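Local coordinates for protein lactate racemase (Thermoanaerobacterium thermosaccharolyticum, PDB 2YJG) that interconverts the D- and L-isomers of lactate with a nickel-pincer cofactor bound as a nucleotide derivative, and is captured here as the apoprotein, at residues A317-G322 with V372-D377; E5-K10 with I281-G286; R330-S335 with D386-P391; G311-A316 with I368-I373. One frame throughout, in Å; residues are numbered along the deposited sequence.

Interaction 1. Residues A317-G322 with V372-D377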
loop_
_atom_site.group_PDB
_atom_site.type_symbol
_atom_site.label_atom_id
_atom_site.label_comp_id
_atom_site.label_asym_id
_atom_site.label_seq_id
_atom_site.Cartn_x
_atom_site.Cartn_y
_atom_site.Cartn_z
ATOM N N ALA A 317 -34.802 0.639 9.256
ATOM C CA ALA A 317 -33.448 0.113 8.986
ATOM C C ALA A 317 -33.519 -0.660 7.646
ATOM O O ALA A 317 -34.192 -1.677 7.532
ATOM C CB ALA A 317 -32.956 -0.810 10.147
ATOM N N GLU A 318 -32.895 -0.122 6.609
ATOM C CA GLU A 318 -33.021 -0.708 5.252
ATOM C C GLU A 318 -32.512 -2.127 5.241
ATOM O O GLU A 318 -33.122 -3.015 4.640
ATOM C CB GLU A 318 -32.219 0.138 4.280
ATOM C CG GLU A 318 -32.204 -0.399 2.885
ATOM C CD GLU A 318 -31.392 0.404 1.926
ATOM O OE1 GLU A 318 -30.171 0.603 2.160
ATOM O OE2 GLU A 318 -31.986 0.814 0.891
ATOM N N CYS A 319 -31.405 -2.369 5.954
ATOM C CA CYS A 319 -30.835 -3.718 6.041
ATOM C C CYS A 319 -30.579 -4.327 4.672
ATOM O O CYS A 319 -30.944 -5.460 4.404
ATOM C CB CYS A 319 -31.691 -4.665 6.903
ATOM S SG CYS A 319 -31.882 -4.059 8.634
ATOM N N ALA A 320 -29.962 -3.542 3.821
ATOM C CA ALA A 320 -29.694 -3.939 2.436
ATOM C C ALA A 320 -28.918 -5.249 2.357
ATOM O O ALA A 320 -29.077 -5.972 1.377
ATOM C CB ALA A 320 -28.867 -2.822 1.719
ATOM N N ASP A 321 -28.058 -5.508 3.347
ATOM C CA ASP A 321 -27.245 -6.717 3.391
ATOM C C ASP A 321 -27.875 -7.888 4.134
ATOM O O ASP A 321 -27.219 -8.933 4.269
ATOM C CB ASP A 321 -25.868 -6.404 3.959
ATOM C CG ASP A 321 -25.088 -5.421 3.091
ATOM O OD1 ASP A 321 -25.339 -5.351 1.872
ATOM O OD2 ASP A 321 -24.199 -4.745 3.603
ATOM N N GLY A 322 -29.144 -7.775 4.531
ATOM C CA GLY A 322 -29.870 -8.896 5.073
ATOM C C GLY A 322 -29.690 -8.966 6.582
ATOM O O GLY A 322 -29.613 -7.903 7.222
ATOM N N VAL A 372 -41.308 -5.512 18.327
ATOM C CA VAL A 372 -40.532 -4.708 17.415
ATOM C C VAL A 372 -41.122 -4.871 16.031
ATOM O O VAL A 372 -41.494 -6.016 15.591
ATOM C CB VAL A 372 -39.055 -5.079 17.454
ATOM C CG1 VAL A 372 -38.246 -4.297 16.385
ATOM C CG2 VAL A 372 -38.495 -4.832 18.867
ATOM N N ILE A 373 -41.300 -3.726 15.393
ATOM C CA ILE A 373 -41.752 -3.660 14.007
ATOM C C ILE A 373 -40.625 -3.098 13.191
ATOM O O ILE A 373 -40.090 -2.028 13.511
ATOM C CB ILE A 373 -43.033 -2.764 13.806
ATOM C CG1 ILE A 373 -44.214 -3.384 14.518
ATOM C CG2 ILE A 373 -43.353 -2.577 12.289
ATOM C CD1 ILE A 373 -45.287 -2.449 14.868
ATOM N N MET A 374 -40.219 -3.806 12.144
ATOM C CA MET A 374 -39.151 -3.277 11.316
ATOM C C MET A 374 -39.692 -2.795 9.937
ATOM O O MET A 374 -40.314 -3.540 9.195
ATOM C CB MET A 374 -38.017 -4.286 11.114
ATOM C CG MET A 374 -37.268 -4.729 12.353
ATOM S SD MET A 374 -35.785 -5.676 11.950
ATOM C CE MET A 374 -34.707 -4.410 11.483
ATOM N N VAL A 375 -39.439 -1.539 9.628
ATOM C CA VAL A 375 -39.561 -0.986 8.276
ATOM C C VAL A 375 -38.231 -1.208 7.604
ATOM O O VAL A 375 -37.217 -0.626 7.971
ATOM C CB VAL A 375 -39.948 0.566 8.312
ATOM C CG1 VAL A 375 -39.928 1.243 6.916
ATOM C CG2 VAL A 375 -41.337 0.766 9.023
ATOM N N THR A 376 -38.260 -2.040 6.551
ATOM C CA THR A 376 -37.084 -2.593 5.969
ATOM C C THR A 376 -37.389 -3.040 4.543
ATOM O O THR A 376 -38.522 -3.158 4.193
ATOM C CB THR A 376 -36.592 -3.766 6.836
ATOM O OG1 THR A 376 -35.276 -4.067 6.456
ATOM C CG2 THR A 376 -37.470 -4.997 6.709
ATOM N N ASP A 377 -36.339 -3.236 3.763
ATOM C CA ASP A 377 -36.385 -3.746 2.395
ATOM C C ASP A 377 -37.165 -5.019 2.368
ATOM O O ASP A 377 -36.986 -5.840 3.265
ATOM C CB ASP A 377 -34.942 -3.989 1.945
ATOM C CG ASP A 377 -34.803 -4.225 0.472
ATOM O OD1 ASP A 377 -35.262 -5.311 -0.025
ATOM O OD2 ASP A 377 -34.166 -3.339 -0.171
HETATM O O HOH W 1 -34.035 -0.316 -0.120
#

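Interaction 2. Residues E5-K10 with I281-G286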
loop_
_atom_site.group_PDB
_atom_site.type_symbol
_atom_site.label_atom_id
_atom_site.label_comp_id
_atom_site.label_asym_id
_atom_site.label_seq_id
_atom_site.Cartn_x
_atom_site.Cartn_y
_atom_site.Cartn_z
ATOM N N GLU A 5 -38.018 13.592 9.555
ATOM C CA GLU A 5 -37.125 12.944 8.624
ATOM C C GLU A 5 -36.339 11.875 9.401
ATOM O O GLU A 5 -35.700 12.180 10.409
ATOM C CB GLU A 5 -36.158 13.899 7.970
ATOM C CG GLU A 5 -36.753 14.834 6.915
ATOM C CD GLU A 5 -35.677 15.433 5.986
ATOM O OE1 GLU A 5 -34.461 15.330 6.298
ATOM O OE2 GLU A 5 -36.056 15.989 4.929
ATOM N N ILE A 6 -36.453 10.642 8.919
ATOM C CA ILE A 6 -35.870 9.412 9.537
ATOM C C ILE A 6 -34.867 8.792 8.546
ATOM O O ILE A 6 -35.251 8.424 7.433
ATOM C CB ILE A 6 -37.014 8.434 9.812
ATOM C CG1 ILE A 6 -38.031 9.110 10.767
ATOM C CG2 ILE A 6 -36.583 7.092 10.360
ATOM C CD1 ILE A 6 -37.565 9.308 12.148
ATOM N N PRO A 7 -33.598 8.745 8.906
ATOM C CA PRO A 7 -32.485 8.214 8.144
ATOM C C PRO A 7 -32.779 6.778 7.796
ATOM O O PRO A 7 -33.309 6.047 8.619
ATOM C CB PRO A 7 -31.342 8.286 9.120
ATOM C CG PRO A 7 -31.766 9.230 10.135
ATOM C CD PRO A 7 -33.160 9.387 10.146
ATOM N N TYR A 8 -32.489 6.395 6.566
ATOM C CA TYR A 8 -32.908 5.085 6.030
ATOM C C TYR A 8 -32.145 4.865 4.747
ATOM O O TYR A 8 -32.346 5.596 3.753
ATOM C CB TYR A 8 -34.419 5.061 5.745
ATOM C CG TYR A 8 -34.937 3.721 5.247
ATOM C CD1 TYR A 8 -34.934 3.387 3.893
ATOM C CD2 TYR A 8 -35.379 2.758 6.142
ATOM C CE1 TYR A 8 -35.341 2.105 3.460
ATOM C CE2 TYR A 8 -35.824 1.491 5.705
ATOM C CZ TYR A 8 -35.847 1.191 4.365
ATOM O OH TYR A 8 -36.297 -0.063 3.939
ATOM N N GLY A 9 -31.246 3.889 4.770
ATOM C CA GLY A 9 -30.479 3.561 3.635
ATOM C C GLY A 9 -29.740 4.795 3.183
ATOM O O GLY A 9 -29.122 5.463 4.006
ATOM N N LYS A 10 -29.767 5.045 1.880
ATOM C CA LYS A 10 -29.101 6.181 1.321
ATOM C C LYS A 10 -29.986 7.419 1.181
ATOM O O LYS A 10 -29.588 8.407 0.560
ATOM C CB LYS A 10 -28.447 5.794 -0.014
ATOM C CG LYS A 10 -27.216 4.940 0.168
ATOM C CD LYS A 10 -26.294 4.985 -1.037
ATOM C CE LYS A 10 -25.041 4.038 -0.849
ATOM N NZ LYS A 10 -24.493 3.496 -2.166
ATOM N N ILE A 281 -40.733 5.396 17.696
ATOM C CA ILE A 281 -40.253 5.334 16.311
ATOM C C ILE A 281 -38.821 5.744 16.268
ATOM O O ILE A 281 -38.447 6.813 16.779
ATOM C CB ILE A 281 -41.028 6.266 15.347
ATOM C CG1 ILE A 281 -42.472 5.792 15.273
ATOM C CG2 ILE A 281 -40.294 6.331 14.007
ATOM C CD1 ILE A 281 -43.412 6.702 14.405
ATOM N N THR A 282 -37.975 4.877 15.731
ATOM C CA THR A 282 -36.555 5.224 15.605
ATOM C C THR A 282 -35.938 4.622 14.310
ATOM O O THR A 282 -36.676 4.115 13.440
ATOM C CB THR A 282 -35.796 4.804 16.865
ATOM O OG1 THR A 282 -34.516 5.431 16.902
ATOM C CG2 THR A 282 -35.692 3.236 16.961
ATOM N N SER A 283 -34.637 4.811 14.150
ATOM C CA SER A 283 -33.920 4.326 12.959
ATOM C C SER A 283 -32.553 3.840 13.357
ATOM O O SER A 283 -32.140 3.980 14.506
ATOM C CB SER A 283 -33.761 5.425 11.917
ATOM O OG SER A 283 -32.648 6.197 12.198
ATOM N N ASN A 284 -31.842 3.218 12.437
ATOM C CA ASN A 284 -30.463 2.872 12.737
ATOM C C ASN A 284 -29.475 3.761 12.038
ATOM O O ASN A 284 -28.454 3.250 11.640
ATOM C CB ASN A 284 -30.104 1.441 12.383
ATOM C CG ASN A 284 -29.311 0.761 13.493
ATOM O OD1 ASN A 284 -29.752 0.785 14.617
ATOM N ND2 ASN A 284 -28.099 0.230 13.188
ATOM N N GLY A 285 -29.792 5.051 11.873
ATOM C CA GLY A 285 -28.816 6.030 11.408
ATOM C C GLY A 285 -28.512 6.075 9.915
ATOM O O GLY A 285 -27.582 6.758 9.505
ATOM N N GLY A 286 -29.267 5.365 9.088
ATOM C CA GLY A 286 -29.031 5.353 7.649
ATOM C C GLY A 286 -27.840 4.486 7.241
ATOM O O GLY A 286 -27.180 3.885 8.079
HETATM O O HOH W 2 -31.509 3.693 9.344
#

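Interaction 3. Residues R330-S335 with D386-P391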
loop_
_atom_site.group_PDB
_atom_site.type_symbol
_atom_site.label_atom_id
_atom_site.label_comp_id
_atom_site.label_asym_id
_atom_site.label_seq_id
_atom_site.Cartn_x
_atom_site.Cartn_y
_atom_site.Cartn_z
ATOM N N ARG A 330 -29.954 -17.686 13.200
ATOM C CA ARG A 330 -30.234 -19.090 13.571
ATOM C C ARG A 330 -30.652 -19.229 15.040
ATOM O O ARG A 330 -31.453 -20.046 15.354
ATOM C CB ARG A 330 -28.976 -19.915 13.279
ATOM C CG ARG A 330 -29.017 -21.463 13.324
ATOM C CD ARG A 330 -27.578 -22.112 12.940
ATOM N NE ARG A 330 -26.383 -21.346 13.422
ATOM C CZ ARG A 330 -25.119 -21.483 12.975
ATOM N NH1 ARG A 330 -24.808 -22.387 12.028
ATOM N NH2 ARG A 330 -24.141 -20.697 13.478
ATOM N N TRP A 331 -30.170 -18.377 15.921
ATOM C CA TRP A 331 -30.642 -18.397 17.296
ATOM C C TRP A 331 -32.143 -18.283 17.337
ATOM O O TRP A 331 -32.739 -19.032 18.037
ATOM C CB TRP A 331 -30.010 -17.282 18.150
ATOM C CG TRP A 331 -28.641 -17.593 18.638
ATOM C CD1 TRP A 331 -27.497 -16.928 18.340
ATOM C CD2 TRP A 331 -28.284 -18.587 19.612
ATOM N NE1 TRP A 331 -26.446 -17.491 19.023
ATOM C CE2 TRP A 331 -26.919 -18.480 19.844
ATOM C CE3 TRP A 331 -29.016 -19.564 20.306
ATOM C CZ2 TRP A 331 -26.228 -19.382 20.677
ATOM C CZ3 TRP A 331 -28.323 -20.446 21.164
ATOM C CH2 TRP A 331 -26.992 -20.294 21.387
ATOM N N PHE A 332 -32.724 -17.387 16.519
ATOM C CA PHE A 332 -34.153 -17.154 16.482
ATOM C C PHE A 332 -34.858 -18.189 15.612
ATOM O O PHE A 332 -35.906 -18.737 15.985
ATOM C CB PHE A 332 -34.429 -15.761 15.976
ATOM C CG PHE A 332 -33.923 -14.718 16.923
ATOM C CD1 PHE A 332 -32.596 -14.305 16.856
ATOM C CD2 PHE A 332 -34.704 -14.262 17.921
ATOM C CE1 PHE A 332 -32.087 -13.409 17.736
ATOM C CE2 PHE A 332 -34.189 -13.342 18.866
ATOM C CZ PHE A 332 -32.905 -12.938 18.779
ATOM N N LYS A 333 -34.227 -18.493 14.494
ATOM C CA LYS A 333 -34.867 -19.402 13.522
ATOM C C LYS A 333 -35.085 -20.769 14.156
ATOM O O LYS A 333 -36.135 -21.402 13.903
ATOM C CB LYS A 333 -34.015 -19.522 12.283
ATOM C CG LYS A 333 -34.562 -20.501 11.272
ATOM C CD LYS A 333 -35.402 -19.873 10.217
ATOM C CE LYS A 333 -35.595 -20.920 9.063
ATOM N NZ LYS A 333 -36.123 -20.291 7.833
ATOM N N GLU A 334 -34.133 -21.178 14.997
ATOM C CA GLU A 334 -34.128 -22.483 15.693
ATOM C C GLU A 334 -34.792 -22.511 17.114
ATOM O O GLU A 334 -34.749 -23.535 17.785
ATOM C CB GLU A 334 -32.687 -22.959 15.848
ATOM C CG GLU A 334 -31.875 -23.059 14.522
ATOM C CD GLU A 334 -32.296 -24.252 13.690
ATOM O OE1 GLU A 334 -32.567 -25.317 14.308
ATOM O OE2 GLU A 334 -32.364 -24.151 12.439
ATOM N N SER A 335 -35.427 -21.427 17.562
ATOM C CA SER A 335 -35.981 -21.403 18.906
ATOM C C SER A 335 -37.471 -21.137 18.896
ATOM O O SER A 335 -38.042 -20.742 17.869
ATOM C CB SER A 335 -35.253 -20.345 19.804
ATOM O OG SER A 335 -33.877 -20.644 19.904
ATOM N N ASP A 386 -39.133 -14.464 10.983
ATOM C CA ASP A 386 -38.413 -15.582 11.553
ATOM C C ASP A 386 -37.747 -15.177 12.877
ATOM O O ASP A 386 -37.462 -16.016 13.707
ATOM C CB ASP A 386 -37.323 -16.065 10.590
ATOM C CG ASP A 386 -37.859 -16.909 9.426
ATOM O OD1 ASP A 386 -39.043 -17.195 9.374
ATOM O OD2 ASP A 386 -37.034 -17.270 8.578
ATOM N N MET A 387 -37.494 -13.882 13.064
ATOM C CA MET A 387 -36.874 -13.349 14.271
ATOM C C MET A 387 -37.887 -12.729 15.246
ATOM O O MET A 387 -37.558 -11.880 16.059
ATOM C CB MET A 387 -35.740 -12.378 13.904
ATOM C CG MET A 387 -34.657 -13.075 13.103
ATOM S SD MET A 387 -33.258 -12.054 12.614
ATOM C CE MET A 387 -32.332 -12.079 14.138
ATOM N N PHE A 388 -39.101 -13.256 15.211
ATOM C CA PHE A 388 -40.171 -12.862 16.092
ATOM C C PHE A 388 -40.431 -11.360 16.083
ATOM O O PHE A 388 -40.800 -10.804 17.100
ATOM C CB PHE A 388 -39.893 -13.341 17.502
ATOM C CG PHE A 388 -39.510 -14.809 17.570
ATOM C CD1 PHE A 388 -40.397 -15.775 17.187
ATOM C CD2 PHE A 388 -38.264 -15.190 17.999
ATOM C CE1 PHE A 388 -40.062 -17.104 17.250
ATOM C CE2 PHE A 388 -37.924 -16.504 18.067
ATOM C CZ PHE A 388 -38.828 -17.466 17.674
ATOM N N MET A 389 -40.211 -10.715 14.936
ATOM C CA MET A 389 -40.560 -9.334 14.746
ATOM C C MET A 389 -41.635 -9.245 13.634
ATOM O O MET A 389 -42.076 -10.290 13.103
ATOM C CB MET A 389 -39.322 -8.546 14.433
ATOM C CG MET A 389 -38.415 -8.526 15.602
ATOM S SD MET A 389 -37.005 -7.548 15.298
ATOM C CE MET A 389 -36.011 -8.626 14.222
ATOM N N THR A 390 -42.113 -8.032 13.343
ATOM C CA THR A 390 -43.142 -7.841 12.329
ATOM C C THR A 390 -42.615 -6.844 11.330
ATOM O O THR A 390 -42.219 -5.687 11.702
ATOM C CB THR A 390 -44.441 -7.297 12.917
ATOM O OG1 THR A 390 -44.896 -8.143 13.947
ATOM C CG2 THR A 390 -45.512 -7.144 11.846
ATOM N N PRO A 391 -42.565 -7.263 10.064
ATOM C CA PRO A 391 -42.137 -6.352 9.018
ATOM C C PRO A 391 -43.256 -5.360 8.653
ATOM O O PRO A 391 -44.444 -5.676 8.809
ATOM C CB PRO A 391 -41.863 -7.284 7.852
ATOM C CG PRO A 391 -42.787 -8.450 8.083
ATOM C CD PRO A 391 -43.063 -8.540 9.528
#

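Interaction 4. Residues G311-A316 with I368-I373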
loop_
_atom_site.group_PDB
_atom_site.type_symbol
_atom_site.label_atom_id
_atom_site.label_comp_id
_atom_site.label_asym_id
_atom_site.label_seq_id
_atom_site.Cartn_x
_atom_site.Cartn_y
_atom_site.Cartn_z
ATOM N N GLY A 311 -44.653 -2.269 25.224
ATOM C CA GLY A 311 -44.893 -1.325 24.179
ATOM C C GLY A 311 -44.302 -1.820 22.878
ATOM O O GLY A 311 -43.741 -2.919 22.830
ATOM N N VAL A 312 -44.418 -0.986 21.845
ATOM C CA VAL A 312 -43.996 -1.303 20.492
ATOM C C VAL A 312 -42.891 -0.362 20.060
ATOM O O VAL A 312 -42.993 0.853 20.222
ATOM C CB VAL A 312 -45.192 -1.232 19.543
ATOM C CG1 VAL A 312 -44.797 -1.652 18.106
ATOM C CG2 VAL A 312 -46.329 -2.139 20.074
ATOM N N ILE A 313 -41.784 -0.938 19.597
ATOM C CA ILE A 313 -40.708 -0.181 19.031
ATOM C C ILE A 313 -40.772 -0.365 17.507
ATOM O O ILE A 313 -40.725 -1.532 17.003
ATOM C CB ILE A 313 -39.351 -0.692 19.565
ATOM C CG1 ILE A 313 -39.228 -0.439 21.078
ATOM C CG2 ILE A 313 -38.155 -0.084 18.793
ATOM C CD1 ILE A 313 -38.197 -1.510 21.787
ATOM N N ILE A 314 -40.903 0.747 16.786
ATOM C CA ILE A 314 -40.779 0.804 15.289
ATOM C C ILE A 314 -39.401 1.317 14.936
ATOM O O ILE A 314 -38.960 2.380 15.398
ATOM C CB ILE A 314 -41.814 1.727 14.611
ATOM C CG1 ILE A 314 -43.227 1.319 14.976
ATOM C CG2 ILE A 314 -41.597 1.738 13.106
ATOM C CD1 ILE A 314 -44.337 2.405 14.760
ATOM N N ILE A 315 -38.689 0.541 14.138
ATOM C CA ILE A 315 -37.354 0.897 13.726
ATOM C C ILE A 315 -37.254 0.867 12.185
ATOM O O ILE A 315 -37.575 -0.139 11.558
ATOM C CB ILE A 315 -36.236 -0.007 14.365
ATOM C CG1 ILE A 315 -34.911 0.597 13.962
ATOM C CG2 ILE A 315 -36.312 -1.441 13.935
ATOM C CD1 ILE A 315 -33.691 0.313 14.752
ATOM N N ALA A 316 -36.771 1.965 11.604
ATOM C CA ALA A 316 -36.529 2.008 10.199
ATOM C C ALA A 316 -35.075 1.727 9.988
ATOM O O ALA A 316 -34.245 2.451 10.482
ATOM C CB ALA A 316 -36.920 3.362 9.594
ATOM N N ILE A 368 -38.474 -9.842 24.619
ATOM C CA ILE A 368 -39.184 -10.470 25.729
ATOM C C ILE A 368 -40.144 -9.491 26.360
ATOM O O ILE A 368 -41.188 -9.931 26.789
ATOM C CB ILE A 368 -38.236 -11.014 26.828
ATOM C CG1 ILE A 368 -37.470 -12.234 26.287
ATOM C CG2 ILE A 368 -39.041 -11.443 28.104
ATOM C CD1 ILE A 368 -36.275 -12.538 27.132
ATOM N N ASN A 369 -39.811 -8.185 26.348
ATOM C CA ASN A 369 -40.603 -7.114 26.981
ATOM C C ASN A 369 -41.344 -6.172 25.987
ATOM O O ASN A 369 -42.099 -5.287 26.444
ATOM C CB ASN A 369 -39.691 -6.200 27.802
ATOM C CG ASN A 369 -39.271 -6.767 29.106
ATOM O OD1 ASN A 369 -39.678 -7.852 29.519
ATOM N ND2 ASN A 369 -38.367 -6.023 29.781
ATOM N N HIS A 370 -41.056 -6.301 24.694
ATOM C CA HIS A 370 -41.543 -5.334 23.692
ATOM C C HIS A 370 -41.779 -6.009 22.376
ATOM O O HIS A 370 -41.069 -6.957 22.030
ATOM C CB HIS A 370 -40.510 -4.222 23.448
ATOM C CG HIS A 370 -40.061 -3.545 24.689
ATOM N ND1 HIS A 370 -38.930 -3.925 25.378
ATOM C CD2 HIS A 370 -40.601 -2.511 25.378
ATOM C CE1 HIS A 370 -38.806 -3.160 26.456
ATOM N NE2 HIS A 370 -39.783 -2.266 26.453
ATOM N N LYS A 371 -42.699 -5.466 21.589
ATOM C CA LYS A 371 -42.813 -5.876 20.187
ATOM C C LYS A 371 -41.964 -4.972 19.348
ATOM O O LYS A 371 -41.925 -3.779 19.631
ATOM C CB LYS A 371 -44.270 -5.707 19.724
ATOM C CG LYS A 371 -45.253 -6.447 20.573
ATOM C CD LYS A 371 -45.369 -7.877 20.232
ATOM C CE LYS A 371 -46.188 -8.624 21.349
ATOM N NZ LYS A 371 -47.058 -9.721 20.794
ATOM N N VAL A 372 -41.308 -5.512 18.327
ATOM C CA VAL A 372 -40.532 -4.708 17.415
ATOM C C VAL A 372 -41.122 -4.871 16.031
ATOM O O VAL A 372 -41.494 -6.016 15.591
ATOM C CB VAL A 372 -39.055 -5.079 17.454
ATOM C CG1 VAL A 372 -38.246 -4.297 16.385
ATOM C CG2 VAL A 372 -38.495 -4.832 18.867
ATOM N N ILE A 373 -41.300 -3.726 15.393
ATOM C CA ILE A 373 -41.752 -3.660 14.007
ATOM C C ILE A 373 -40.625 -3.098 13.191
ATOM O O ILE A 373 -40.090 -2.028 13.511
ATOM C CB ILE A 373 -43.033 -2.764 13.806
ATOM C CG1 ILE A 373 -44.214 -3.384 14.518
ATOM C CG2 ILE A 373 -43.353 -2.577 12.289
ATOM C CD1 ILE A 373 -45.287 -2.449 14.868
#

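Interaction 1. Residues A317-G322 with V372-D377
Met374 begins the contact by reaching across to the loop that follows strand 311-316. Its chain bends at chi3 (77°), which turns the terminal methyl CE to the sulfur of Cys319, 4.0 Å from SG, with Ala317 CB a little farther off. The same side chain also packs on Ser296 and Met300 of helix 293-305. Val375 contributes its backbone: its carbonyl O accepts from Ala317 N at 3.0 Å in an almost straight bond (172° at the hydrogen), which carries the parallel pairing one bond past the end of strand 311-316. Thr376 then carries the polar centre. OG1, anti to the backbone N (chi1 -165°), lies 2.8 Å from Ala317 O and 3.0 Å from Glu318 O. OG1 has one proton to give and two carbonyl oxygens within its reach; Asn380 ND2 is also bonded to OG1. Asp377 ends the walk. Its N gives a weak, long bond of 3.3 Å to Glu318 O, and its CB rests 3.4 Å from that same oxygen. OD1 accepts from Lys379 N, two residues on, whereas OD2 and Glu318 OE2, 4.8 Å apart, are bridged by a water that donates to both. Asn380 ND2 also binds Cys319 O, so one amide ties the loop to the hydroxyl. The carbonyls of Ala317 and Glu318 thus meet a side-chain hydroxyl just beyond the strand, and the water would probably soften the repulsion between two partly exposed acidic groups.

Interaction 2. Residues E5-K10 with I281-G286
Ile6 presses its branch methyl CG2, anti to the backbone N, onto Ser283 CB at 3.6 Å, while CD1 at the end of its other branch comes to 4.4 Å from Ile281 CG2. Pro7 lies over the turn that follows: its CB sits 3.6 Å from Gly286 N, and CG and CD both approach Ser283 OG. The serine hydroxyl stands between the backbone N and carbonyl carbon (chi1 84°), and from there OG accepts from Gly285 N at 3.1 Å in a nearly straight bond (170°), an ST turn. OG is bonded to Pro416 O as well. In the fold, the hairpin of strands 3-8 and 11-16 is laid across the C-terminal end of strand 279-283, a member of the parallel sheet. An alanine at Ser283 would probably leave Gly285 N and Pro416 O without their shared mate and the glycine turn under Pro7 less firmly fixed. No direct hydrogen bond joins the two segments; a water mediates instead, accepting from Gly286 N at 2.8 Å and, weakly, from Asn284 N, and lying 3.1 Å from Pro7 O. Gly286, at positive phi, brings its CA to 3.8 Å from Tyr8 N, and Gly9 N is bonded to Asp290 OD2.

Interaction 3. Residues R330-S335 with D386-P391
Phe332, Met387 and Phe388 form an apolar contact, flanked by a salt bridge from Lys333 to Asp386, where the C-terminal ends of helices 326-333 and 381-386 meet beside the parallel sheet. Phe332 and Met387 cross at about a right angle, and the sulfur-bound methyl CE of Met387 touches Phe332 CD1 at 3.5 Å; a bend at chi3 (81°) sets CE there. Phe388 comes up to the edge of the Phe332 ring, CD2 to CD2 3.7 Å. Phe388 CZ meets Ser335 O at 3.4 Å, near the plane of the Phe388 ring, while Asp386 O lies over the centre of that ring. Phe388 has positive phi as the C-prime residue of the Schellman motif that ends helix 381-386. Lys333 and Asp386 run side by side, and NZ reaches OD2 at 3.2 Å from above the carboxylate plane. Tyr329 OH bonds the same OD2 and, weakly, Lys333 NZ. An alanine in place of Asp386 would probably leave the Lys333 ammonium without its counter-charge and Tyr329 OH with just that weak bond among the contacts described. Around this junction helix 357-369 packs on Phe332 and Met387 through Leu363, helix 338-346 reaches Phe388 through Pro338, and Thr390 carries the chain into strand 390-392 beside strand 371-375.

Interaction 4. Residues G311-A316 with I368-I373
Ile313 O takes the hydrogen of Ile373 N at 2.8 Å, with the angle at the hydrogen 170°. The same Ile313 O also receives a CA-H contact from Val372 CA at 3.2 Å. Three further backbone bonds continue the ladder: Lys371 N to Gly311 O at 3.0 Å, Ile313 N to Lys371 O at 2.8 Å and Ile315 N to Ile373 O at 3.0 Å. Val312, Ile313 and Ile314 therefore pair with Lys371, Val372 and Ile373 as parallel bridges, the two strand segments inclined by 24°. These are neighbouring strands of the six-stranded parallel sheet, and the intervening helices 326-333, 338-346 and 357-369 make the link a beta-alpha-beta crossover. On one face lie Val312, Ile314, Lys371 and Ile373. Val312 CG1, anti to its backbone N, meets Ile373 CD1 at 3.4 Å, tighter than usual for two methyls, and helix 395-405 covers the pair through Ala398, Ala402 and Ile405. On the face of Ile313 and Val372, helix 357-369 packs with Ile366 against both. Ile315 CG2 comes to 4.2 Å from Val372 CG1, a looser touch. Between helix 357-369 and strand 371-375, His370 tucks in: CD1 of Ile313 lies close to His370 CB and CG, and ND1 is bonded to Ile366 O of the preceding helix, which anchors the imidazole.

All four contacts reach one parallel sheet, in which strands 279-283, 311-316, 371-375 and 390-392 stand side by side in that order. Interaction 4 pairs strands 311-316 and 371-375, and interaction 1 continues from it, sharing Val372 and Ile373, with Val375 N 3.0 Å from Ile315 O. Interaction 2 borders the other edge of strand 311-316, where Thr282 N lies 2.7 Å from Ile314 O; its Tyr8 OH also approaches Asp377 N of interaction 1. Interaction 3 adds strand 390-392, Thr390 O being 2.8 Å from Met374 N. The side chain of Cys319 lies about 7 Å from that of Gln295, and Ile315 about 7 Å from Lys298, both probable substrate-binding residues, so interactions 1 and 4 lie near the probable lactate site.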